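Local coordinates for regulatory protein SWI6 (Saccharomyces cerevisiae, PDB 1SW6) that serves as the shared coactivator subunit of the cell-cycle transcription factors SBF and MBF, working with SWI4 or MBP1, and is represented here by its ankyrin-repeat domain, at the interface of chains A and B. Numbering follows the deposited sequence. Chains: chain A/B, Regulatory protein SWI6.

Contact 1: the interface of chains A and B. Residues chain A 71-72; chain B 202, 282, 284, 292.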
# COMPACT_ATOMS: atom_id res chain seq x y z
N LEU A 71 7.26 12.90 3.96
CA LEU A 71 5.84 12.65 3.69
C LEU A 71 4.91 13.56 4.49
O LEU A 71 3.79 13.85 4.06
CB LEU A 71 5.51 11.19 4.00
CG LEU A 71 6.22 10.12 3.17
CD1 LEU A 71 5.85 8.72 3.67
CD2 LEU A 71 5.84 10.29 1.71
N PHE A 72 5.37 14.03 5.65
CA PHE A 72 4.56 14.90 6.48
C PHE A 72 5.37 16.06 7.06
O PHE A 72 5.62 17.05 6.38
CB PHE A 72 3.90 14.09 7.60
CG PHE A 72 3.12 12.90 7.10
CD1 PHE A 72 3.73 11.66 6.97
CD2 PHE A 72 1.78 13.04 6.73
CE1 PHE A 72 3.03 10.56 6.47
CE2 PHE A 72 1.06 11.95 6.23
CZ PHE A 72 1.68 10.70 6.10
N ARG B 202 -5.52 9.77 14.08
CA ARG B 202 -5.91 9.35 12.75
C ARG B 202 -7.11 8.43 12.93
O ARG B 202 -7.16 7.66 13.89
CB ARG B 202 -4.75 8.64 12.05
CG ARG B 202 -3.76 9.63 11.49
CD ARG B 202 -2.53 9.02 10.89
NE ARG B 202 -1.75 10.06 10.23
CZ ARG B 202 -0.60 9.84 9.59
NH1 ARG B 202 -0.09 8.62 9.54
NH2 ARG B 202 0.03 10.85 9.00
N ASN B 282 -1.34 16.30 12.83
CA ASN B 282 -0.72 17.29 11.97
C ASN B 282 -1.75 18.27 11.39
O ASN B 282 -1.40 19.12 10.57
CB ASN B 282 0.06 16.61 10.83
CG ASN B 282 1.22 15.75 11.33
OD1 ASN B 282 1.93 16.13 12.26
ND2 ASN B 282 1.42 14.58 10.70
N ASP B 284 -4.07 17.44 9.49
CA ASP B 284 -4.45 16.90 8.19
C ASP B 284 -5.79 16.19 8.17
O ASP B 284 -6.04 15.31 9.00
CB ASP B 284 -3.40 15.89 7.73
CG ASP B 284 -2.30 16.52 6.93
OD1 ASP B 284 -1.21 15.92 6.88
OD2 ASP B 284 -2.53 17.60 6.34
N ARG B 292 -2.13 15.26 -1.51
CA ARG B 292 -0.69 15.20 -1.65
C ARG B 292 -0.19 13.87 -2.23
O ARG B 292 0.90 13.82 -2.78
CB ARG B 292 -0.02 15.49 -0.30
CG ARG B 292 -0.43 16.84 0.31
CD ARG B 292 0.55 17.29 1.40
NE ARG B 292 0.62 16.35 2.52
CZ ARG B 292 -0.21 16.35 3.57
NH1 ARG B 292 -1.19 17.24 3.64
NH2 ARG B 292 -0.06 15.46 4.54
O HOH W 1 2.88 14.40 1.41

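Contact 2: the interface of chains A and B. Residues chain A 141, 176, 180; chain B 213-214, 293-295.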
# COMPACT_ATOMS: atom_id res chain seq x y z
N ILE A 141 4.08 7.23 -5.42
CA ILE A 141 3.26 8.38 -5.11
C ILE A 141 3.48 9.54 -6.07
O ILE A 141 2.97 10.64 -5.86
CB ILE A 141 3.55 8.79 -3.64
CG1 ILE A 141 2.26 8.74 -2.85
CG2 ILE A 141 4.30 10.10 -3.55
CD1 ILE A 141 1.73 7.35 -2.73
N ASN A 176 -0.98 7.04 -9.98
CA ASN A 176 -0.41 8.30 -9.51
C ASN A 176 0.43 9.10 -10.51
O ASN A 176 0.29 10.32 -10.60
CB ASN A 176 0.41 8.04 -8.25
CG ASN A 176 -0.46 7.56 -7.10
OD1 ASN A 176 -1.22 6.60 -7.25
ND2 ASN A 176 -0.36 8.24 -5.95
N SER A 180 -0.82 12.61 -12.23
CA SER A 180 0.05 13.75 -11.99
C SER A 180 0.86 14.18 -13.21
O SER A 180 1.54 15.20 -13.17
CB SER A 180 1.01 13.44 -10.83
OG SER A 180 0.29 13.04 -9.67
N GLY B 213 -3.81 5.46 -1.26
CA GLY B 213 -3.02 6.40 -2.03
C GLY B 213 -1.60 5.95 -2.31
O GLY B 213 -1.01 6.31 -3.33
N MET B 214 -1.05 5.14 -1.41
CA MET B 214 0.32 4.65 -1.55
C MET B 214 0.44 3.24 -2.09
O MET B 214 1.54 2.74 -2.26
CB MET B 214 1.04 4.73 -0.22
CG MET B 214 1.12 6.13 0.31
SD MET B 214 2.04 6.14 1.83
CE MET B 214 3.74 5.99 1.15
N LEU B 293 -0.98 12.81 -2.11
CA LEU B 293 -0.54 11.52 -2.63
C LEU B 293 -0.61 11.45 -4.17
O LEU B 293 0.10 10.67 -4.80
CB LEU B 293 -1.33 10.39 -1.98
CG LEU B 293 -1.17 10.31 -0.45
CD1 LEU B 293 -1.95 9.12 0.10
CD2 LEU B 293 0.29 10.18 -0.08
N GLY B 294 -1.46 12.26 -4.78
CA GLY B 294 -1.52 12.26 -6.23
C GLY B 294 -2.46 11.31 -6.97
O GLY B 294 -2.33 11.15 -8.18
N ASN B 295 -3.38 10.65 -6.26
CA ASN B 295 -4.35 9.77 -6.93
C ASN B 295 -5.61 10.63 -6.99
O ASN B 295 -6.26 10.87 -5.97
CB ASN B 295 -4.60 8.49 -6.11
CG ASN B 295 -5.62 7.57 -6.74
OD1 ASN B 295 -6.58 8.02 -7.37
ND2 ASN B 295 -5.44 6.25 -6.58
O HOH W 2 -2.92 5.08 -5.73
O HOH W 3 -2.45 13.95 -9.09

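Contact 3: the interface of chains A and B. Residues chain A 173-175, 211, 214-215, 217; chain B 216-217, 222, 295.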
# COMPACT_ATOMS: atom_id res chain seq x y z
N LYS A 173 2.49 0.54 -11.54
CA LYS A 173 1.49 -0.27 -10.85
C LYS A 173 0.46 0.59 -10.12
O LYS A 173 -0.46 0.06 -9.49
CB LYS A 173 2.16 -1.25 -9.88
CG LYS A 173 2.92 -2.36 -10.58
CD LYS A 173 3.54 -3.34 -9.60
CE LYS A 173 2.47 -4.14 -8.87
NZ LYS A 173 3.11 -5.27 -8.14
N SER A 174 0.62 1.92 -10.19
CA SER A 174 -0.32 2.86 -9.58
C SER A 174 -0.68 3.93 -10.62
O SER A 174 0.09 4.15 -11.57
CB SER A 174 0.28 3.51 -8.33
OG SER A 174 1.28 4.44 -8.67
N VAL A 175 -1.83 4.58 -10.46
CA VAL A 175 -2.24 5.60 -11.42
C VAL A 175 -1.68 6.96 -11.10
O VAL A 175 -1.86 7.91 -11.86
CB VAL A 175 -3.78 5.76 -11.48
CG1 VAL A 175 -4.44 4.42 -11.72
CG2 VAL A 175 -4.28 6.43 -10.21
N THR A 211 -1.18 -4.11 -15.10
CA THR A 211 -1.95 -3.01 -14.54
C THR A 211 -3.15 -2.66 -15.40
O THR A 211 -4.23 -2.36 -14.88
CB THR A 211 -1.08 -1.74 -14.37
OG1 THR A 211 -0.12 -1.96 -13.33
CG2 THR A 211 -1.93 -0.55 -14.02
N MET A 214 -6.41 -4.07 -14.29
CA MET A 214 -7.05 -3.63 -13.05
C MET A 214 -8.08 -2.55 -13.31
O MET A 214 -7.83 -1.61 -14.06
CB MET A 214 -6.00 -3.10 -12.06
CG MET A 214 -4.93 -4.11 -11.70
SD MET A 214 -5.62 -5.69 -11.17
CE MET A 214 -4.13 -6.76 -11.22
N THR A 215 -9.23 -2.67 -12.66
CA THR A 215 -10.31 -1.70 -12.82
C THR A 215 -9.84 -0.25 -12.62
O THR A 215 -9.16 0.07 -11.64
CB THR A 215 -11.45 -2.00 -11.83
OG1 THR A 215 -10.92 -1.99 -10.49
CG2 THR A 215 -12.09 -3.36 -12.13
N CYS A 217 -7.61 1.36 -14.18
CA CYS A 217 -6.20 1.61 -14.47
C CYS A 217 -5.85 1.40 -15.94
O CYS A 217 -4.67 1.48 -16.33
CB CYS A 217 -5.35 0.72 -13.56
SG CYS A 217 -5.66 1.12 -11.81
N GLY B 216 -0.94 0.20 -5.05
CA GLY B 216 -1.30 0.22 -6.45
C GLY B 216 -2.70 -0.18 -6.85
O GLY B 216 -3.64 -0.22 -6.05
N CYS B 217 -2.82 -0.48 -8.14
CA CYS B 217 -4.05 -0.89 -8.78
C CYS B 217 -4.44 -2.31 -8.43
O CYS B 217 -5.62 -2.68 -8.52
CB CYS B 217 -3.89 -0.76 -10.30
SG CYS B 217 -3.85 0.96 -10.89
N LYS B 222 -8.11 0.05 -2.71
CA LYS B 222 -8.72 1.02 -3.60
C LYS B 222 -10.25 1.01 -3.48
O LYS B 222 -10.92 1.94 -3.92
CB LYS B 222 -8.34 0.72 -5.06
CG LYS B 222 -8.84 -0.65 -5.54
CD LYS B 222 -8.20 -1.10 -6.86
CE LYS B 222 -8.88 -0.48 -8.06
NZ LYS B 222 -8.32 -1.01 -9.34
N ASN B 295 -3.38 10.65 -6.26
CA ASN B 295 -4.35 9.77 -6.93
C ASN B 295 -5.61 10.63 -6.99
O ASN B 295 -6.26 10.87 -5.97
CB ASN B 295 -4.60 8.49 -6.11
CG ASN B 295 -5.62 7.57 -6.74
OD1 ASN B 295 -6.58 8.02 -7.37
ND2 ASN B 295 -5.44 6.25 -6.58

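Contact 1: the interface of chains A and B
B:Arg292 NH2, which lies 3.7 Å from the rim carbon A:Phe72 CD2, is also drawn into a salt bridge with B:Asp284 OD1 at 2.6 Å. The second terminal nitrogen, B:Arg292 NH1, bonds to the other carboxylate oxygen, B:Asp284 OD2, at 3.0 Å. The guanidinium thus grips the acid end-on, although both oxygens are approached from above the carboxylate plane. This pairing within chain B fixes the rotation of the arginine head, whose chain bends at chi3 (-61°), and presents its edge to the phenylalanine with the two planes 82° apart. A different encounter joins A:Phe72 to B:Arg202. An extended chain carries this arginine tip to tip toward the phenyl group, and B:Arg202 NH2 settles over one face of the A:Phe72 ring, displaced toward the rim, in a cation-pi contact 3.5 Å from the centroid. Here the planes are inclined by 53°, so the guanidinium is not stacked flat. B:Asn282 adds a looser touch, its ND2 lying 4.0 Å from A:Phe72 CB. No direct polar bond crosses this patch; instead the oxygen of water 1 links the chains, 2.9 Å from the backbone carbonyl A:Leu71 O and 3.2 Å from B:Arg292 NE.

Contact 2: the interface of chains A and B
A:Ile141 against B:Met214, and A:Asn176 against B:Leu293, make the close part of this contact, set between the ends of two chain B helices, 204-214 and 286-293. The isoleucine's terminal methyl CD1 is modelled 3.3 Å from B:Met214 CA, tighter than ordinary van der Waals contact. Its chi1 of -121° is nearly eclipsed, and the placement of this tip is doubtful. The side chains of A:Ile141 and B:Leu293 cross obliquely, A:Ile141 CG1 lying 3.7 Å from the methyl B:Leu293 CD2. Beside them, the amide nitrogen A:Asn176 ND2 donates to the carbonyl B:Leu293 O, near the end of helix 286-293, at 2.7 Å. That bond is bent, with 129° at the hydrogen, and the donor stands above the carbonyl plane. A weak second bond from ND2 points to B:Gly213 O, so one amide group spans both helix ends. The looser side is mediated by water. A:Ser180 OG bonds back to A:Asn176 O and reaches B:Gly294 O through a water, the direct separation from OG to that oxygen being 3.5 Å. On the other flank, the amide planes of A:Asn176 and B:Asn295 stand almost perpendicular, and the oxygen of water 2 lies 2.7 Å from A:Asn176 OD1 and 2.9 Å from B:Asn295 ND2.

Contact 3: the interface of chains A and B
The side-chain amide of B:Asn295 has the methyl A:Val175 CG2 over one face, 3.8 Å from ND2 and at similar range from the other amide atoms, so the branch meets the flat group broadside. The peptide carbonyls A:Thr215 O and B:Cys217 O are met at their edges: B:Lys222 NZ lies in the plane of each, on a lone pair. The lysine NZ donates to A:Thr215 O at 2.7 Å and to the hydroxyl A:Thr215 OG1 at 3.0 Å. A longer bond of 3.3 Å runs from B:Lys222 NZ to B:Cys217 O within its own chain. A threonine chi1 of 57° places OG1 between the backbone N and carbonyl carbon and lets hydroxyl and carbonyl share one lysine. Oxygens from both chains thus grip NZ, an arrangement that would suit a charged amine. Nearby, A:Cys217 SG and B:Cys217 SG form a disulfide of 2.0 Å, twisted by about -93° around the S-S bond. A:Val175 CG1 packs 3.6 Å from B:Cys217 SG, and A:Met214 CB lies 3.6 Å from B:Cys217 CB. B:Cys217 N donates to A:Lys173 O at 2.8 Å. B:Cys217 hides far more of its surface against the partner chain than A:Cys217 does. Although the cross-link may have arisen during purification or crystallisation, the site ties two copies of the ankyrin-repeat domain together covalently.

Measured between the centres of their C-alpha atoms, contacts 1 and 2 lie about 14 Å apart, contacts 2 and 3 about 10 Å, and contacts 1 and 3 about 22 Å. Chain B helix 286-293 serves both contact 1 and contact 2, and B:Asn295 belongs to contacts 2 and 3. On chain A, residues 173-176 run directly from contact 3 into contact 2. The patches thus form a continuous but asymmetric interface: the same methionine takes part as B:Met214 in contact 2 and as A:Met214 in contact 3. Because SWI6 works in complexes with SWI4 or MBP1, this pairing of identical chains may reflect the crystal.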